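Local coordinates for protein methylglyoxal reductase (NADPH-dependent) (Candida albicans SC5314, PDB 6KWS) that probably reduces methylglyoxal with NADPH as the hydride donor, as an extended short-chain dehydrogenase/reductase of the dihydroflavonol-4-reductase subfamily, at residues G11-K19 with V197-E206; I118-S126 with H247-K257. The protein carries 1 engineered substitution. One frame throughout, in Å; residues are numbered along the deposited sequence.

Contact 1: G11-K19 with V197-E206; sequences GFIAQHVVK and VFGPQSFGSE
F12 and I13 follow the glycine-rich dinucleotide-binding turn of the Rossmann fold, and both meet V197. All three residues contact NADPH in this protein, although no cofactor is bound to this chain. The F12 ring lies along residues 197-201. Its CG lies anti to the backbone N (chi1 176°), which turns the ring out to the loop after strand 196-198. CE2 rests against V197 CG1 at 3.6 Å. The ring edge at CE1 and CZ faces the carbonyl oxygens of P200 and G199. I13 CD1 touches V197 CG2 more lightly, at 4.4 Å.

One turn further on, the H16 ring reaches the same loop. Its NE2 donates to P200 O at 2.9 Å, with an N-H...O angle of 151°, and the oxygen lies somewhat out of the ring plane. S202 OG stands 3.2 Å above the plane of this imidazole, over its centre, and S202 CB adds a CH-pi contact on the same face, 4.1 Å from the centroid. A water bridges the backbones: it donates to F12 O and accepts from S202 N at 3.0 Å.

Q15 approaches the end of the loop. Its OE1 lies at the edge of the F203 ring, and its NE2 makes a weak bond to E206 OE2. The stronger partner of E206 is H40 of helix 35-44, whose NE2 is hydrogen-bonded to OE1. K19 bends at chi3 and chi4 to bring its ammonium to two partners. NZ donates to S202 O at 3.1 Å and stands over the face of F203, 4.8 Å from the centroid, in a cation-pi contact.

Contact 2: I118-S126 with H247-K257; sequences IEKVVITSS and HIIAFENEDAK
T124 and H247 are brought together by their torsions. T124 has OG1 beside its backbone N. In H247, chi1 (-79°) sends the ring toward the strand, and chi2 (73°) turns its NE2 edge to T124 OG1. T124 OG1 and H247 NE2 are hydrogen-bonded at 2.9 Å, and either could be the donor. The other ring nitrogen, ND1, is bonded to V243 O one turn back, so both nitrogens of the buried ring are engaged.

V122 fills the middle of the contact. Its CG1 lies 3.9 Å from H247 CD2, and its CG2 packs on A250 CB at 4.1 Å and on the CB of F251.

K120 closes the other end. Its aliphatic chain crosses F251 at about a right angle, with CD 3.8 Å from F251 CB. The bend at chi4 turns NZ to F251 O, a weak bond of 3.3 Å. K257 NZ lies 4.7 Å from K120 NZ, and E254 OE1, of opposite charge, lies 6.0 Å away, so the repulsion is probably partly offset. Just past the helix, N253 OD1 accepts from D255 N in an Asx turn.

The axes of strand 120-124 and helix 247-252 run nearly antiparallel (153°) and approach to 8.5 Å. This is the layered packing of a helix on the parallel part of the central sheet of a Rossmann fold.

Overall arrangement
Contacts 1 and 2 lie in one Rossmann-type domain, their centres about 19 Å apart, and their segments alternate along the chain. Helix 12-23 joins them. One side of it meets the loop at 197-206, and another packs on helix 240-252, where V17 CG2 is 3.9 Å from H247 CB. I13 touches both residues of the polar pair in contact 2: its CD1 is 4.2 Å from T124 CG2, and its CG2 is also near H247 CE1. L81 lies beside I13, T124 and H247. I13 and L81 are NADPH-binding residues, so contact 2 lies next to the cofactor site, whereas contact 1 forms part of it through F12, I13 and V197.

Contact 1: G11-K19 with V197-E206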
loop_
_atom_site.group_PDB
_atom_site.type_symbol
_atom_site.label_atom_id
_atom_site.label_comp_id
_atom_site.label_asym_id
_atom_site.label_seq_id
_atom_site.Cartn_x
_atom_site.Cartn_y
_atom_site.Cartn_z
ATOM N N GLY A 11 3.952 0.168 -9.657
ATOM C CA GLY A 11 2.867 0.572 -8.779
ATOM C C GLY A 11 3.208 1.821 -7.965
ATOM O O GLY A 11 4.342 2.310 -7.929
ATOM N N PHE A 12 2.183 2.326 -7.273
ATOM C CA PHE A 12 2.264 3.601 -6.555
ATOM C C PHE A 12 3.248 3.536 -5.388
ATOM O O PHE A 12 4.214 4.305 -5.321
ATOM C CB PHE A 12 0.859 3.975 -6.080
ATOM C CG PHE A 12 0.782 5.205 -5.239
ATOM C CD1 PHE A 12 1.427 6.385 -5.615
ATOM C CD2 PHE A 12 -0.005 5.208 -4.104
ATOM C CE1 PHE A 12 1.317 7.531 -4.843
ATOM C CE2 PHE A 12 -0.125 6.343 -3.317
ATOM C CZ PHE A 12 0.531 7.507 -3.681
ATOM N N ILE A 13 3.007 2.637 -4.439
ATOM C CA ILE A 13 3.982 2.446 -3.369
ATOM C C ILE A 13 5.309 1.978 -3.948
ATOM O O ILE A 13 6.380 2.405 -3.503
ATOM C CB ILE A 13 3.451 1.449 -2.324
ATOM C CG1 ILE A 13 2.118 1.921 -1.723
ATOM C CG2 ILE A 13 4.483 1.208 -1.285
ATOM C CD1 ILE A 13 1.479 0.884 -0.786
ATOM N N ALA A 14 5.263 1.114 -4.970
ATOM C CA ALA A 14 6.468 0.401 -5.389
ATOM C C ALA A 14 7.518 1.353 -5.949
ATOM O O ALA A 14 8.694 1.294 -5.561
ATOM C CB ALA A 14 6.120 -0.678 -6.410
ATOM N N GLN A 15 7.111 2.241 -6.863
ATOM C CA GLN A 15 8.039 3.231 -7.395
ATOM C C GLN A 15 8.775 3.954 -6.274
ATOM O O GLN A 15 9.975 4.233 -6.378
ATOM C CB GLN A 15 7.290 4.229 -8.281
ATOM C CG GLN A 15 6.646 3.593 -9.504
ATOM C CD GLN A 15 6.456 4.577 -10.659
ATOM O OE1 GLN A 15 6.837 5.748 -10.572
ATOM N NE2 GLN A 15 5.862 4.101 -11.743
ATOM N N HIS A 16 8.073 4.250 -5.184
ATOM C CA HIS A 16 8.715 4.929 -4.070
ATOM C C HIS A 16 9.729 4.020 -3.386
ATOM O O HIS A 16 10.846 4.453 -3.063
ATOM C CB HIS A 16 7.657 5.414 -3.094
ATOM C CG HIS A 16 7.012 6.698 -3.504
ATOM N ND1 HIS A 16 7.691 7.900 -3.510
ATOM C CD2 HIS A 16 5.757 6.972 -3.940
ATOM C CE1 HIS A 16 6.880 8.859 -3.923
ATOM N NE2 HIS A 16 5.702 8.323 -4.195
ATOM N N VAL A 17 9.369 2.752 -3.183
ATOM C CA VAL A 17 10.323 1.784 -2.653
ATOM C C VAL A 17 11.561 1.717 -3.547
ATOM O O VAL A 17 12.706 1.748 -3.072
ATOM C CB VAL A 17 9.647 0.409 -2.509
ATOM C CG1 VAL A 17 10.688 -0.686 -2.331
ATOM C CG2 VAL A 17 8.647 0.431 -1.338
ATOM N N VAL A 18 11.342 1.651 -4.860
ATOM C CA VAL A 18 12.451 1.545 -5.800
ATOM C C VAL A 18 13.384 2.742 -5.664
ATOM O O VAL A 18 14.610 2.590 -5.554
ATOM C CB VAL A 18 11.912 1.400 -7.235
ATOM C CG1 VAL A 18 13.000 1.667 -8.254
ATOM C CG2 VAL A 18 11.358 -0.003 -7.432
ATOM N N LYS A 19 12.814 3.953 -5.683
ATOM C CA LYS A 19 13.608 5.169 -5.520
ATOM C C LYS A 19 14.413 5.133 -4.226
ATOM O O LYS A 19 15.613 5.425 -4.216
ATOM C CB LYS A 19 12.694 6.395 -5.546
ATOM C CG LYS A 19 13.441 7.709 -5.469
ATOM C CD LYS A 19 12.538 8.890 -5.160
ATOM C CE LYS A 19 11.391 9.024 -6.184
ATOM N NZ LYS A 19 11.141 10.434 -6.665
ATOM N N VAL A 197 -3.710 5.189 1.638
ATOM C CA VAL A 197 -2.392 5.700 1.292
ATOM C C VAL A 197 -2.539 6.987 0.485
ATOM O O VAL A 197 -3.059 6.973 -0.636
ATOM C CB VAL A 197 -1.578 4.658 0.518
ATOM C CG1 VAL A 197 -0.260 5.259 0.152
ATOM C CG2 VAL A 197 -1.396 3.399 1.353
ATOM N N PHE A 198 -2.083 8.096 1.060
ATOM C CA PHE A 198 -2.067 9.404 0.426
ATOM C C PHE A 198 -0.645 9.718 -0.019
ATOM O O PHE A 198 0.290 8.969 0.254
ATOM C CB PHE A 198 -2.558 10.493 1.392
ATOM C CG PHE A 198 -3.998 10.392 1.748
ATOM C CD1 PHE A 198 -4.865 9.651 0.975
ATOM C CD2 PHE A 198 -4.491 11.057 2.867
ATOM C CE1 PHE A 198 -6.210 9.559 1.309
ATOM C CE2 PHE A 198 -5.843 10.977 3.211
ATOM C CZ PHE A 198 -6.703 10.226 2.427
ATOM N N GLY A 199 -0.475 10.866 -0.665
ATOM C CA GLY A 199 0.844 11.341 -1.002
ATOM C C GLY A 199 1.047 11.415 -2.496
ATOM O O GLY A 199 0.282 10.843 -3.276
ATOM N N PRO A 200 2.093 12.121 -2.919
ATOM C CA PRO A 200 2.360 12.275 -4.354
ATOM C C PRO A 200 2.915 11.002 -4.979
ATOM O O PRO A 200 3.468 10.133 -4.299
ATOM C CB PRO A 200 3.410 13.380 -4.373
ATOM C CG PRO A 200 4.204 13.055 -3.101
ATOM C CD PRO A 200 3.156 12.729 -2.097
ATOM N N GLN A 201 2.807 10.925 -6.303
ATOM C CA GLN A 201 3.543 9.914 -7.055
ATOM C C GLN A 201 5.032 10.242 -7.162
ATOM O O GLN A 201 5.453 11.397 -7.067
ATOM C CB GLN A 201 2.956 9.766 -8.450
ATOM C CG GLN A 201 1.466 9.694 -8.448
ATOM C CD GLN A 201 0.961 8.734 -9.470
ATOM O OE1 GLN A 201 0.785 9.093 -10.635
ATOM N NE2 GLN A 201 0.728 7.494 -9.050
ATOM N N SER A 202 5.842 9.208 -7.374
ATOM C CA SER A 202 7.284 9.438 -7.446
ATOM C C SER A 202 7.644 10.406 -8.559
ATOM O O SER A 202 8.680 11.080 -8.494
ATOM C CB SER A 202 8.038 8.119 -7.649
ATOM O OG SER A 202 7.562 7.111 -6.778
ATOM N N PHE A 203 6.794 10.503 -9.570
ATOM C CA PHE A 203 7.070 11.275 -10.764
ATOM C C PHE A 203 5.794 11.989 -11.183
ATOM O O PHE A 203 4.723 11.375 -11.239
ATOM C CB PHE A 203 7.598 10.353 -11.867
ATOM C CG PHE A 203 8.922 9.711 -11.517
ATOM C CD1 PHE A 203 10.108 10.414 -11.669
ATOM C CD2 PHE A 203 8.974 8.430 -10.980
ATOM C CE1 PHE A 203 11.335 9.834 -11.330
ATOM C CE2 PHE A 203 10.188 7.850 -10.626
ATOM C CZ PHE A 203 11.378 8.550 -10.807
ATOM N N GLY A 204 5.909 13.296 -11.429
ATOM C CA GLY A 204 4.785 14.067 -11.921
ATOM C C GLY A 204 4.300 13.621 -13.278
ATOM O O GLY A 204 3.136 13.856 -13.617
ATOM N N SER A 205 5.167 12.975 -14.061
ATOM C CA SER A 205 4.767 12.434 -15.356
ATOM C C SER A 205 3.520 11.568 -15.242
ATOM O O SER A 205 2.628 11.626 -16.101
ATOM C CB SER A 205 5.918 11.614 -15.942
ATOM O OG SER A 205 7.178 12.211 -15.641
ATOM N N GLU A 206 3.433 10.782 -14.166
ATOM C CA GLU A 206 2.469 9.696 -14.045
ATOM C C GLU A 206 1.024 10.166 -13.863
ATOM O O GLU A 206 0.110 9.334 -13.975
ATOM C CB GLU A 206 2.884 8.798 -12.874
ATOM C CG GLU A 206 4.302 8.197 -12.962
ATOM C CD GLU A 206 4.511 7.336 -14.223
ATOM O OE1 GLU A 206 4.793 7.928 -15.288
ATOM O OE2 GLU A 206 4.369 6.086 -14.157
HETATM O O HOH W 1 4.735 6.425 -7.283
#

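Contact 2: I118-S126 with H247-K257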
loop_
_atom_site.group_PDB
_atom_site.type_symbol
_atom_site.label_atom_id
_atom_site.label_comp_id
_atom_site.label_asym_id
_atom_site.label_seq_id
_atom_site.Cartn_x
_atom_site.Cartn_y
_atom_site.Cartn_z
ATOM N N ILE A 118 16.942 -16.363 -0.842
ATOM C CA ILE A 118 15.981 -15.392 -0.322
ATOM C C ILE A 118 15.861 -15.604 1.183
ATOM O O ILE A 118 15.394 -16.654 1.634
ATOM C CB ILE A 118 14.617 -15.517 -1.009
ATOM C CG1 ILE A 118 14.676 -15.051 -2.470
ATOM C CG2 ILE A 118 13.591 -14.716 -0.255
ATOM C CD1 ILE A 118 15.081 -13.599 -2.632
ATOM N N GLU A 119 16.284 -14.605 1.961
ATOM C CA GLU A 119 16.271 -14.687 3.412
ATOM C C GLU A 119 15.186 -13.840 4.059
ATOM O O GLU A 119 14.792 -14.127 5.197
ATOM C CB GLU A 119 17.630 -14.265 3.967
ATOM C CG GLU A 119 18.745 -15.182 3.523
ATOM C CD GLU A 119 20.070 -14.444 3.258
ATOM O OE1 GLU A 119 20.327 -13.394 3.901
ATOM O OE2 GLU A 119 20.849 -14.929 2.401
ATOM N N LYS A 120 14.694 -12.816 3.367
ATOM C CA LYS A 120 13.661 -11.956 3.915
ATOM C C LYS A 120 12.618 -11.717 2.838
ATOM O O LYS A 120 12.952 -11.557 1.664
ATOM C CB LYS A 120 14.251 -10.634 4.450
ATOM C CG LYS A 120 14.790 -10.787 5.881
ATOM C CD LYS A 120 15.810 -9.715 6.211
ATOM C CE LYS A 120 16.512 -9.961 7.543
ATOM N NZ LYS A 120 15.767 -9.303 8.643
ATOM N N VAL A 121 11.355 -11.736 3.242
ATOM C CA VAL A 121 10.232 -11.509 2.344
ATOM C C VAL A 121 9.329 -10.470 2.984
ATOM O O VAL A 121 8.945 -10.617 4.150
ATOM C CB VAL A 121 9.462 -12.814 2.071
ATOM C CG1 VAL A 121 8.217 -12.534 1.268
ATOM C CG2 VAL A 121 10.365 -13.798 1.340
ATOM N N VAL A 122 8.996 -9.420 2.240
ATOM C CA VAL A 122 8.056 -8.408 2.715
ATOM C C VAL A 122 6.861 -8.338 1.766
ATOM O O VAL A 122 7.030 -8.211 0.548
ATOM C CB VAL A 122 8.728 -7.034 2.853
ATOM C CG1 VAL A 122 7.763 -6.037 3.498
ATOM C CG2 VAL A 122 10.023 -7.167 3.652
ATOM N N ILE A 123 5.655 -8.418 2.327
ATOM C CA ILE A 123 4.416 -8.381 1.555
ATOM C C ILE A 123 3.597 -7.173 1.976
ATOM O O ILE A 123 3.456 -6.891 3.169
ATOM C CB ILE A 123 3.581 -9.664 1.734
ATOM C CG1 ILE A 123 4.322 -10.861 1.157
ATOM C CG2 ILE A 123 2.248 -9.514 1.044
ATOM C CD1 ILE A 123 3.562 -12.140 1.298
ATOM N N THR A 124 3.039 -6.472 0.998
ATOM C CA THR A 124 2.121 -5.388 1.307
ATOM C C THR A 124 0.758 -5.970 1.614
ATOM O O THR A 124 0.142 -6.603 0.749
ATOM C CB THR A 124 1.995 -4.406 0.152
ATOM O OG1 THR A 124 3.290 -4.177 -0.404
ATOM C CG2 THR A 124 1.417 -3.092 0.660
ATOM N N SER A 125 0.285 -5.746 2.830
ATOM C CA SER A 125 -1.082 -6.111 3.143
ATOM C C SER A 125 -1.894 -4.825 3.270
ATOM O O SER A 125 -1.745 -3.919 2.441
ATOM C CB SER A 125 -1.121 -6.987 4.401
ATOM O OG SER A 125 -2.414 -7.538 4.577
ATOM N N SER A 126 -2.723 -4.710 4.304
ATOM C CA SER A 126 -3.611 -3.569 4.414
ATOM C C SER A 126 -4.173 -3.519 5.821
ATOM O O SER A 126 -4.387 -4.557 6.454
ATOM C CB SER A 126 -4.764 -3.635 3.399
ATOM O OG SER A 126 -5.821 -2.761 3.779
ATOM N N HIS A 247 8.647 -0.550 4.062
ATOM C CA HIS A 247 9.070 -1.756 3.356
ATOM C C HIS A 247 10.569 -1.976 3.478
ATOM O O HIS A 247 11.024 -3.122 3.580
ATOM C CB HIS A 247 8.684 -1.689 1.884
ATOM C CG HIS A 247 7.244 -2.001 1.643
ATOM N ND1 HIS A 247 6.227 -1.124 1.966
ATOM C CD2 HIS A 247 6.647 -3.108 1.150
ATOM C CE1 HIS A 247 5.066 -1.679 1.668
ATOM N NE2 HIS A 247 5.293 -2.880 1.166
ATOM N N ILE A 248 11.353 -0.898 3.469
ATOM C CA ILE A 248 12.791 -1.089 3.521
ATOM C C ILE A 248 13.250 -1.340 4.945
ATOM O O ILE A 248 14.059 -2.241 5.191
ATOM C CB ILE A 248 13.511 0.098 2.878
ATOM C CG1 ILE A 248 13.315 0.029 1.366
ATOM C CG2 ILE A 248 14.990 0.100 3.267
ATOM C CD1 ILE A 248 13.385 1.379 0.680
ATOM N N ILE A 249 12.735 -0.579 5.912
ATOM C CA ILE A 249 13.105 -0.868 7.294
ATOM C C ILE A 249 12.682 -2.285 7.661
ATOM O O ILE A 249 13.314 -2.927 8.505
ATOM C CB ILE A 249 12.504 0.176 8.267
ATOM C CG1 ILE A 249 12.842 1.612 7.841
ATOM C CG2 ILE A 249 12.983 -0.071 9.689
ATOM C CD1 ILE A 249 14.308 1.927 7.891
ATOM N N ALA A 250 11.668 -2.820 6.978
ATOM C CA ALA A 250 11.101 -4.104 7.371
ATOM C C ALA A 250 12.074 -5.259 7.173
ATOM O O ALA A 250 11.982 -6.262 7.894
ATOM C CB ALA A 250 9.813 -4.376 6.598
ATOM N N PHE A 251 12.993 -5.169 6.206
ATOM C CA PHE A 251 14.002 -6.213 6.078
ATOM C C PHE A 251 15.390 -5.796 6.563
ATOM O O PHE A 251 16.233 -6.667 6.786
ATOM C CB PHE A 251 14.081 -6.722 4.630
ATOM C CG PHE A 251 14.703 -5.752 3.661
ATOM C CD1 PHE A 251 16.087 -5.607 3.577
ATOM C CD2 PHE A 251 13.910 -5.015 2.804
ATOM C CE1 PHE A 251 16.666 -4.718 2.682
ATOM C CE2 PHE A 251 14.478 -4.127 1.911
ATOM C CZ PHE A 251 15.863 -3.982 1.845
ATOM N N GLU A 252 15.653 -4.503 6.740
ATOM C CA GLU A 252 16.960 -4.078 7.227
ATOM C C GLU A 252 17.072 -4.200 8.740
ATOM O O GLU A 252 18.158 -4.465 9.264
ATOM C CB GLU A 252 17.234 -2.630 6.823
ATOM C CG GLU A 252 17.484 -2.384 5.345
ATOM C CD GLU A 252 17.933 -0.940 5.088
ATOM O OE1 GLU A 252 17.432 -0.018 5.788
ATOM O OE2 GLU A 252 18.792 -0.726 4.197
ATOM N N ASN A 253 15.974 -3.979 9.447
ATOM C CA ASN A 253 15.913 -4.191 10.883
ATOM C C ASN A 253 15.556 -5.647 11.167
ATOM O O ASN A 253 14.575 -6.176 10.632
ATOM C CB ASN A 253 14.889 -3.242 11.503
ATOM C CG ASN A 253 14.717 -3.452 12.977
ATOM O OD1 ASN A 253 15.371 -4.306 13.581
ATOM N ND2 ASN A 253 13.840 -2.657 13.582
ATOM N N GLU A 254 16.355 -6.286 12.018
ATOM C CA GLU A 254 16.131 -7.697 12.310
ATOM C C GLU A 254 14.876 -7.900 13.156
ATOM O O GLU A 254 14.181 -8.907 13.001
ATOM C CB GLU A 254 17.359 -8.304 12.999
ATOM C CG GLU A 254 18.729 -7.975 12.349
ATOM C CD GLU A 254 19.240 -6.532 12.639
ATOM O OE1 GLU A 254 19.608 -5.815 11.675
ATOM O OE2 GLU A 254 19.261 -6.105 13.823
ATOM N N ASP A 255 14.538 -6.956 14.033
ATOM C CA ASP A 255 13.353 -7.211 14.853
ATOM C C ASP A 255 12.048 -7.159 14.065
ATOM O O ASP A 255 10.981 -7.382 14.647
ATOM C CB ASP A 255 13.275 -6.230 16.021
ATOM C CG ASP A 255 14.577 -6.122 16.783
ATOM O OD1 ASP A 255 15.292 -7.147 16.893
ATOM O OD2 ASP A 255 14.883 -5.009 17.272
ATOM N N ALA A 256 12.089 -6.879 12.770
ATOM C CA ALA A 256 10.858 -6.853 12.003
ATOM C C ALA A 256 10.458 -8.227 11.482
ATOM O O ALA A 256 9.369 -8.346 10.909
ATOM C CB ALA A 256 10.986 -5.858 10.844
ATOM N N LYS A 257 11.284 -9.263 11.682
ATOM C CA LYS A 257 10.960 -10.603 11.198
ATOM C C LYS A 257 9.706 -11.152 11.864
ATOM O O LYS A 257 9.557 -11.084 13.088
ATOM C CB LYS A 257 12.124 -11.562 11.444
ATOM C CG LYS A 257 13.472 -10.990 11.086
ATOM C CD LYS A 257 14.627 -11.894 11.510
ATOM C CE LYS A 257 15.144 -12.689 10.307
ATOM N NZ LYS A 257 16.318 -13.548 10.654
#